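Local coordinates for protein aminoglycoside phosphotransferase (Mycobacterium smegmatis, PDB 6EF6) that phosphorylates (S)-1-amino-2-propanol as a small-molecule kinase associated with the aminoacetone utilization microcompartment, at residues V28-Q33 with R124-F129; I67-R72 with H79-E84; Q73-P78 with D252-G257. All blocks are in the same frame, centred on the assembly; numbering follows the deposited sequence.

Contact 1 (V28-Q33 with R124-F129); sequences VTIAQQ and RHVVHF. With BEZ (benzoic acid), chain B.
The methyl CD1 of I30 is modelled only 3.0 Å from NH1 of R124, closer than a methyl and a guanidinium nitrogen should lie. The second torsion of I30, at 146°, is also well away from a staggered value, so the exact position of this methyl is doubtful. What is secure is the general arrangement: the two side chains cross at about a right angle, and the other branch of I30, CG2, reaches inward to meet CG2 of V126 at 4.1 Å. Isoleucine suits the place because it can send a branch to each of the two strand residues, and the branched V126 fills the sheet surface beneath helix 28-35. Bends at chi2 and chi3 fold the arginine back on itself, and its terminal nitrogen NH2 forms a salt bridge with D27 and a hydrogen bond to the carbonyl of H71. The setting is the N-terminal lobe of a protein-kinase-like fold, where helix 28-35 lies against one face of a five-stranded antiparallel sheet. Alternation along strand 124-130 turns R124 and V126 to that helix, while V127 and F129 point to the other face, toward helix 78-94. There, the F129 ring, a flat and apolar partner for an aromatic ligand, is covered on opposite faces by CG1 of V127 and by the bound benzoic acid, whose C6 lies 3.6 Å from CD2 of F129.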
# COMPACT_ATOMS: atom_id res chain seq x y z
N VAL A 28 8.01 -17.66 11.74
CA VAL A 28 8.23 -18.86 10.94
C VAL A 28 7.50 -20.04 11.56
O VAL A 28 6.95 -20.88 10.84
CB VAL A 28 9.74 -19.14 10.82
CG1 VAL A 28 9.98 -20.50 10.18
CG2 VAL A 28 10.41 -18.05 10.00
N THR A 29 7.50 -20.13 12.89
CA THR A 29 6.76 -21.20 13.56
C THR A 29 5.26 -21.05 13.33
O THR A 29 4.55 -22.05 13.22
CB THR A 29 7.06 -21.24 15.07
OG1 THR A 29 6.45 -20.13 15.73
CG2 THR A 29 8.56 -21.23 15.33
N ILE A 30 4.75 -19.81 13.24
CA ILE A 30 3.34 -19.63 12.91
C ILE A 30 3.08 -20.14 11.50
O ILE A 30 2.07 -20.81 11.25
CB ILE A 30 2.91 -18.17 13.09
CG1 ILE A 30 2.89 -17.84 14.58
CG2 ILE A 30 1.52 -17.92 12.49
CD1 ILE A 30 3.28 -16.43 14.87
N ALA A 31 3.97 -19.83 10.56
CA ALA A 31 3.81 -20.33 9.21
C ALA A 31 3.79 -21.85 9.18
O ALA A 31 2.97 -22.45 8.48
CB ALA A 31 4.89 -19.76 8.30
N GLN A 32 4.66 -22.49 9.97
CA GLN A 32 4.68 -23.94 10.01
C GLN A 32 3.41 -24.50 10.62
O GLN A 32 2.83 -25.46 10.10
CB GLN A 32 5.88 -24.41 10.84
CG GLN A 32 7.17 -24.47 10.08
CD GLN A 32 8.28 -25.09 10.91
OE1 GLN A 32 8.49 -26.30 10.87
NE2 GLN A 32 8.97 -24.27 11.68
N GLN A 33 2.95 -23.91 11.74
CA GLN A 33 1.67 -24.33 12.30
C GLN A 33 0.58 -24.25 11.25
O GLN A 33 -0.28 -25.14 11.17
CB GLN A 33 1.28 -23.44 13.47
CG GLN A 33 2.16 -23.56 14.71
CD GLN A 33 1.66 -22.68 15.84
OE1 GLN A 33 0.51 -22.80 16.27
NE2 GLN A 33 2.51 -21.78 16.31
N ARG A 124 -3.00 -15.34 15.69
CA ARG A 124 -2.47 -14.76 14.46
C ARG A 124 -3.23 -15.29 13.26
O ARG A 124 -3.53 -16.49 13.19
CB ARG A 124 -1.00 -15.16 14.30
CG ARG A 124 -0.17 -14.87 15.54
CD ARG A 124 0.02 -13.39 15.68
NE ARG A 124 0.71 -12.87 14.52
CZ ARG A 124 2.03 -12.91 14.35
NH1 ARG A 124 2.82 -13.45 15.28
NH2 ARG A 124 2.57 -12.41 13.26
N HIS A 125 -3.53 -14.40 12.32
CA HIS A 125 -4.28 -14.74 11.13
C HIS A 125 -3.34 -14.98 9.95
O HIS A 125 -2.30 -14.31 9.81
CB HIS A 125 -5.31 -13.64 10.82
CG HIS A 125 -6.03 -13.16 12.04
ND1 HIS A 125 -6.76 -14.00 12.86
CD2 HIS A 125 -6.11 -11.93 12.61
CE1 HIS A 125 -7.25 -13.31 13.87
NE2 HIS A 125 -6.88 -12.05 13.74
N VAL A 126 -3.71 -15.94 9.12
CA VAL A 126 -2.91 -16.38 7.99
C VAL A 126 -3.81 -16.51 6.77
O VAL A 126 -4.95 -16.96 6.88
CB VAL A 126 -2.24 -17.73 8.35
CG1 VAL A 126 -1.40 -18.20 7.22
CG2 VAL A 126 -1.40 -17.58 9.63
N VAL A 127 -3.32 -16.09 5.61
CA VAL A 127 -4.00 -16.33 4.33
C VAL A 127 -3.01 -16.98 3.37
O VAL A 127 -1.84 -16.59 3.31
CB VAL A 127 -4.63 -15.05 3.73
CG1 VAL A 127 -5.36 -15.40 2.46
CG2 VAL A 127 -5.53 -14.38 4.71
N HIS A 128 -3.46 -18.00 2.64
CA HIS A 128 -2.67 -18.75 1.67
C HIS A 128 -3.11 -18.34 0.27
O HIS A 128 -4.31 -18.28 0.00
CB HIS A 128 -2.89 -20.24 1.91
CG HIS A 128 -1.90 -21.14 1.24
ND1 HIS A 128 -1.96 -22.51 1.40
CD2 HIS A 128 -0.81 -20.91 0.47
CE1 HIS A 128 -0.97 -23.08 0.74
NE2 HIS A 128 -0.25 -22.14 0.18
N PHE A 129 -2.16 -18.03 -0.60
CA PHE A 129 -2.44 -17.63 -1.97
C PHE A 129 -1.74 -18.55 -2.97
O PHE A 129 -0.69 -19.13 -2.67
CB PHE A 129 -1.94 -16.20 -2.23
CG PHE A 129 -2.61 -15.14 -1.38
CD1 PHE A 129 -3.87 -14.66 -1.71
CD2 PHE A 129 -1.96 -14.60 -0.26
CE1 PHE A 129 -4.48 -13.66 -0.93
CE2 PHE A 129 -2.55 -13.63 0.52
CZ PHE A 129 -3.81 -13.12 0.17
C BEZ B . 0.24 -10.27 0.15
O1 BEZ B . -0.93 -9.91 0.18
O2 BEZ B . 1.03 -9.91 1.07
C1 BEZ B . 0.69 -11.11 -0.99
C2 BEZ B . 2.04 -11.21 -1.31
C3 BEZ B . 2.44 -12.01 -2.37
C4 BEZ B . 1.49 -12.69 -3.12
C5 BEZ B . 0.14 -12.59 -2.80
C6 BEZ B . -0.25 -11.80 -1.74

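Contact 2 (I67-R72 with H79-E84); sequences ILRVHR and HEIESE. With BEZ (benzoic acid), chain B.
Strand 64-70 and helix 78-94 face each other through a basic-acidic pair, R69 with E84, which probably corresponds to the strand-to-αC lysine-glutamate ion pair of protein kinases, with arginine in place of lysine. R69 grips the carboxylate end-on with two nitrogens. Its NH1 donates to OE2 of E84 at 2.9 Å, nearly straight at 172° and on the syn lone pair, within the guanidinium plane. The second bond, NH2 of R69 to OE1 of E84, is 2.8 Å long but more bent, since the carboxylate is turned 33° from the guanidinium. R69 leaves the strand as an extended chain until chi3 (76°), where a bend swings the guanidinium to the helix. Beside this pair, I81 sends CD1 squarely over one face of the H71 imidazole, 3.5 Å from the ring centroid, as a CH-pi contact; CG of R69 lies farther off, toward the rim of the opposite face. A slim isoleucine tip fits the ring centre, and CG2 of I81 meets the guanidinium edge, 3.9 Å from NH2 of R69. Toward the cleft, NH1 of R69 also donates to O1 of benzoic acid at 2.9 Å in a clearly bent bond, while CD1 of I67 touches the ligand ring. E84 thus grips both terminal nitrogens and fixes the rotation of the guanidinium, leaving NH1 turned to the carboxyl group of the ligand.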
# COMPACT_ATOMS: atom_id res chain seq x y z
N ILE A 67 2.05 -19.21 -1.78
CA ILE A 67 2.46 -18.09 -0.95
C ILE A 67 1.64 -18.05 0.33
O ILE A 67 0.40 -18.05 0.30
CB ILE A 67 2.37 -16.76 -1.71
CG1 ILE A 67 3.41 -16.78 -2.83
CG2 ILE A 67 2.60 -15.61 -0.76
CD1 ILE A 67 3.23 -15.68 -3.84
N LEU A 68 2.32 -17.98 1.47
CA LEU A 68 1.63 -17.92 2.76
C LEU A 68 1.89 -16.56 3.41
O LEU A 68 3.05 -16.18 3.63
CB LEU A 68 2.13 -19.06 3.66
CG LEU A 68 1.34 -19.32 4.91
CD1 LEU A 68 -0.02 -19.88 4.60
CD2 LEU A 68 2.12 -20.32 5.78
N ARG A 69 0.83 -15.82 3.73
CA ARG A 69 0.93 -14.52 4.37
C ARG A 69 0.54 -14.62 5.85
O ARG A 69 -0.62 -14.94 6.17
CB ARG A 69 0.00 -13.52 3.67
CG ARG A 69 -0.02 -12.13 4.27
CD ARG A 69 -0.91 -11.21 3.44
NE ARG A 69 -2.31 -11.46 3.69
CZ ARG A 69 -3.30 -10.78 3.10
NH1 ARG A 69 -3.04 -9.87 2.15
NH2 ARG A 69 -4.53 -11.01 3.48
N VAL A 70 1.47 -14.33 6.75
CA VAL A 70 1.21 -14.33 8.19
C VAL A 70 0.99 -12.89 8.64
O VAL A 70 1.91 -12.07 8.61
CB VAL A 70 2.36 -14.99 8.97
CG1 VAL A 70 2.10 -14.92 10.50
CG2 VAL A 70 2.55 -16.44 8.56
N HIS A 71 -0.22 -12.55 9.08
CA HIS A 71 -0.54 -11.17 9.41
C HIS A 71 0.13 -10.75 10.70
O HIS A 71 0.16 -11.50 11.68
CB HIS A 71 -2.05 -11.01 9.54
CG HIS A 71 -2.77 -11.02 8.23
ND1 HIS A 71 -3.12 -9.86 7.59
CD2 HIS A 71 -3.17 -12.04 7.44
CE1 HIS A 71 -3.71 -10.17 6.44
NE2 HIS A 71 -3.77 -11.48 6.34
N ARG A 72 0.68 -9.55 10.70
CA ARG A 72 1.26 -9.06 11.92
C ARG A 72 0.18 -8.87 12.99
O ARG A 72 -1.02 -8.84 12.71
CB ARG A 72 2.09 -7.81 11.68
CG ARG A 72 1.34 -6.65 11.18
CD ARG A 72 2.34 -5.54 10.93
NE ARG A 72 1.71 -4.27 10.62
CZ ARG A 72 1.30 -3.93 9.41
NH1 ARG A 72 0.75 -2.74 9.21
NH2 ARG A 72 1.46 -4.76 8.38
N HIS A 79 -12.66 -10.33 10.28
CA HIS A 79 -13.69 -9.89 9.34
C HIS A 79 -13.16 -8.83 8.38
O HIS A 79 -13.59 -8.76 7.23
CB HIS A 79 -14.92 -9.39 10.10
CG HIS A 79 -14.78 -8.00 10.66
ND1 HIS A 79 -14.27 -7.74 11.91
CD2 HIS A 79 -15.09 -6.79 10.12
CE1 HIS A 79 -14.27 -6.44 12.13
NE2 HIS A 79 -14.76 -5.84 11.06
N GLU A 80 -12.20 -8.01 8.84
CA GLU A 80 -11.57 -7.02 7.97
C GLU A 80 -10.76 -7.71 6.88
O GLU A 80 -10.81 -7.31 5.72
CB GLU A 80 -10.64 -6.14 8.78
CG GLU A 80 -11.27 -5.24 9.81
CD GLU A 80 -10.17 -4.55 10.63
OE1 GLU A 80 -9.81 -5.09 11.70
OE2 GLU A 80 -9.63 -3.51 10.18
N ILE A 81 -10.01 -8.75 7.25
CA ILE A 81 -9.26 -9.51 6.25
C ILE A 81 -10.21 -10.16 5.26
O ILE A 81 -9.99 -10.12 4.05
CB ILE A 81 -8.32 -10.53 6.94
CG1 ILE A 81 -7.34 -9.83 7.92
CG2 ILE A 81 -7.56 -11.32 5.88
CD1 ILE A 81 -6.47 -10.78 8.79
N GLU A 82 -11.31 -10.73 5.77
CA GLU A 82 -12.31 -11.31 4.88
C GLU A 82 -12.84 -10.28 3.87
O GLU A 82 -13.07 -10.62 2.71
CB GLU A 82 -13.46 -11.90 5.67
CG GLU A 82 -13.05 -13.13 6.46
CD GLU A 82 -14.12 -13.59 7.43
OE1 GLU A 82 -15.12 -12.86 7.59
OE2 GLU A 82 -13.94 -14.66 8.03
N SER A 83 -13.01 -9.02 4.29
CA SER A 83 -13.44 -7.97 3.37
C SER A 83 -12.41 -7.71 2.28
O SER A 83 -12.78 -7.47 1.12
CB SER A 83 -13.79 -6.71 4.16
OG SER A 83 -15.00 -6.92 4.90
N GLU A 84 -11.11 -7.70 2.61
CA GLU A 84 -10.08 -7.59 1.58
C GLU A 84 -10.26 -8.71 0.58
O GLU A 84 -10.22 -8.50 -0.63
CB GLU A 84 -8.69 -7.70 2.22
CG GLU A 84 -7.54 -7.79 1.18
CD GLU A 84 -6.26 -8.48 1.71
OE1 GLU A 84 -6.21 -8.83 2.91
OE2 GLU A 84 -5.32 -8.66 0.90
C BEZ B . 0.24 -10.27 0.15
O1 BEZ B . -0.93 -9.91 0.18
O2 BEZ B . 1.03 -9.91 1.07
C1 BEZ B . 0.69 -11.11 -0.99
C2 BEZ B . 2.04 -11.21 -1.31
C3 BEZ B . 2.44 -12.01 -2.37
C4 BEZ B . 1.49 -12.69 -3.12
C5 BEZ B . 0.14 -12.59 -2.80
C6 BEZ B . -0.25 -11.80 -1.74

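Contact 3 (Q73-P78 with D252-G257); sequences QDYHQP and DFDDCG. With NA (sodium ion), chain D; BEZ (benzoic acid), chain B.
Y75 reaches across to D255, its hydroxyl OH donating to OD1 at 2.8 Å from well above the carboxylate plane. CG of Y75 stands anti to the backbone N (chi1 -161°), which carries the long ring toward the aspartate; W187, which lines the pocket of the bound (2R)-1-methoxypropan-2-amine, also bonds to the hydroxyl, so a phenol that can both donate and accept suits the spot. The D255 side chain is about 4 Å from that ligand. Next comes H76, with CD2 of Y75 packed over one face of its ring. An imidazole can offer an in-plane N-H at its edge, and here NE2 donates to the main-chain O of D254 at 2.7 Å, in the carbonyl plane. The D254 carboxylate stands perpendicular to the imidazole, its OD2 held by N54. Residues 252-254 read DFD and probably occupy the place of the kinase DFG motif: OD2 of D252 binds sodium at 2.6 Å, alongside D231 and three waters. One of these waters donates to OD2 of D255 at 2.7 Å, placing D255 in the metal's second shell. The backbone N of D252 bonds weakly to O1 of benzoic acid. Q77 then takes the N-cap position of helix 78-94.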
# COMPACT_ATOMS: atom_id res chain seq x y z
N GLN A 73 0.63 -8.84 14.23
CA GLN A 73 -0.28 -8.82 15.37
C GLN A 73 -1.03 -7.50 15.42
O GLN A 73 -0.46 -6.43 15.16
CB GLN A 73 0.53 -9.01 16.66
CG GLN A 73 -0.25 -8.73 17.92
CD GLN A 73 0.60 -8.87 19.17
OE1 GLN A 73 1.40 -9.80 19.28
NE2 GLN A 73 0.43 -7.94 20.11
N ASP A 74 -2.32 -7.57 15.73
CA ASP A 74 -3.15 -6.46 16.16
C ASP A 74 -3.59 -5.52 15.04
O ASP A 74 -4.40 -4.62 15.29
CB ASP A 74 -2.52 -5.63 17.30
CG ASP A 74 -2.56 -6.36 18.63
OD1 ASP A 74 -3.55 -7.08 18.89
OD2 ASP A 74 -1.60 -6.23 19.42
N TYR A 75 -3.10 -5.68 13.81
CA TYR A 75 -3.44 -4.69 12.78
C TYR A 75 -4.86 -4.86 12.28
O TYR A 75 -5.57 -3.86 12.10
CB TYR A 75 -2.45 -4.78 11.62
CG TYR A 75 -2.37 -3.55 10.69
CD1 TYR A 75 -2.00 -2.29 11.18
CD2 TYR A 75 -2.55 -3.70 9.33
CE1 TYR A 75 -1.88 -1.19 10.32
CE2 TYR A 75 -2.44 -2.58 8.45
CZ TYR A 75 -2.11 -1.36 8.97
OH TYR A 75 -1.95 -0.26 8.14
N HIS A 76 -5.32 -6.10 12.03
CA HIS A 76 -6.68 -6.32 11.57
C HIS A 76 -7.36 -7.38 12.42
O HIS A 76 -6.72 -8.28 12.95
CB HIS A 76 -6.71 -6.87 10.15
CG HIS A 76 -6.23 -5.92 9.11
ND1 HIS A 76 -6.78 -4.66 8.93
CD2 HIS A 76 -5.30 -6.07 8.14
CE1 HIS A 76 -6.16 -4.06 7.92
NE2 HIS A 76 -5.26 -4.89 7.43
N GLN A 77 -8.69 -7.28 12.46
CA GLN A 77 -9.56 -8.37 12.89
C GLN A 77 -9.87 -9.27 11.71
O GLN A 77 -9.78 -8.86 10.55
CB GLN A 77 -10.87 -7.80 13.42
CG GLN A 77 -10.70 -6.87 14.61
CD GLN A 77 -9.96 -7.52 15.76
OE1 GLN A 77 -8.84 -7.12 16.10
NE2 GLN A 77 -10.58 -8.53 16.36
N PRO A 78 -10.31 -10.50 11.95
CA PRO A 78 -10.52 -11.41 10.81
C PRO A 78 -11.58 -10.95 9.82
O PRO A 78 -11.40 -11.16 8.63
CB PRO A 78 -10.87 -12.76 11.46
CG PRO A 78 -10.46 -12.64 12.86
CD PRO A 78 -10.50 -11.18 13.25
N ASP A 252 -0.58 -7.51 -2.04
CA ASP A 252 -0.51 -6.74 -0.79
C ASP A 252 -1.60 -5.69 -0.70
O ASP A 252 -1.35 -4.49 -0.53
CB ASP A 252 0.87 -6.11 -0.60
CG ASP A 252 1.07 -5.55 0.81
OD1 ASP A 252 0.22 -5.81 1.67
OD2 ASP A 252 2.08 -4.83 1.02
N PHE A 253 -2.84 -6.19 -0.72
CA PHE A 253 -4.04 -5.39 -0.46
C PHE A 253 -4.27 -5.15 1.04
O PHE A 253 -5.36 -4.75 1.45
CB PHE A 253 -5.30 -6.01 -1.13
CG PHE A 253 -5.40 -5.81 -2.60
CD1 PHE A 253 -4.60 -6.52 -3.50
CD2 PHE A 253 -6.41 -5.01 -3.13
CE1 PHE A 253 -4.74 -6.36 -4.87
CE2 PHE A 253 -6.53 -4.86 -4.51
CZ PHE A 253 -5.72 -5.53 -5.37
N ASP A 254 -3.28 -5.45 1.90
CA ASP A 254 -3.57 -5.45 3.33
C ASP A 254 -3.82 -4.06 3.91
O ASP A 254 -4.33 -4.00 5.03
CB ASP A 254 -2.40 -6.11 4.07
CG ASP A 254 -2.71 -6.40 5.55
OD1 ASP A 254 -3.73 -7.05 5.88
OD2 ASP A 254 -1.90 -6.00 6.42
N ASP A 255 -3.47 -2.98 3.25
CA ASP A 255 -3.81 -1.62 3.68
C ASP A 255 -5.07 -1.10 3.01
O ASP A 255 -5.40 0.06 3.16
CB ASP A 255 -2.66 -0.61 3.49
CG ASP A 255 -1.59 -0.70 4.52
OD1 ASP A 255 -1.81 -1.31 5.58
OD2 ASP A 255 -0.48 -0.17 4.19
N CYS A 256 -5.78 -1.92 2.27
CA CYS A 256 -6.90 -1.37 1.50
C CYS A 256 -8.00 -0.87 2.44
O CYS A 256 -8.17 -1.31 3.57
CB CYS A 256 -7.45 -2.39 0.50
SG CYS A 256 -8.53 -3.71 1.13
N GLY A 257 -8.71 0.15 1.96
CA GLY A 257 -9.78 0.74 2.77
C GLY A 257 -10.24 2.03 2.12
O GLY A 257 -10.04 2.22 0.95
NA NA D . 1.85 -2.73 2.52
C BEZ B . 0.24 -10.27 0.15
O1 BEZ B . -0.93 -9.91 0.18
O2 BEZ B . 1.03 -9.91 1.07
C1 BEZ B . 0.69 -11.11 -0.99
C2 BEZ B . 2.04 -11.21 -1.31
C3 BEZ B . 2.44 -12.01 -2.37
C4 BEZ B . 1.49 -12.69 -3.12
C5 BEZ B . 0.14 -12.59 -2.80
C6 BEZ B . -0.25 -11.80 -1.74
O HOH W 1 -0.34 -3.00 2.35
O HOH W 2 1.82 -4.75 3.95
O HOH W 3 1.85 -1.47 4.12

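How the contacts relate
Contact 1 and contact 2 have centres 10 Å apart and share the five-stranded sheet, in which strands 64-70 and 124-130 are antiparallel neighbours. The centre of contact 3 lies about 6 Å from that of contact 2 and about 15 Å from that of contact 1. Along the chain, helix 28-35 comes first, followed by strand 64-70, the loop 73-77 leading into helix 78-94, and strand 124-130; loop 252-257 comes much later. Both segments of contact 2 fall between those of contact 1, whereas contact 3 interleaves with both. The series runs from the outer helix, through the sheet, to the metal-binding loop. All three reach benzoic acid, consistent with a ligand cleft assembled from sequence-distant elements.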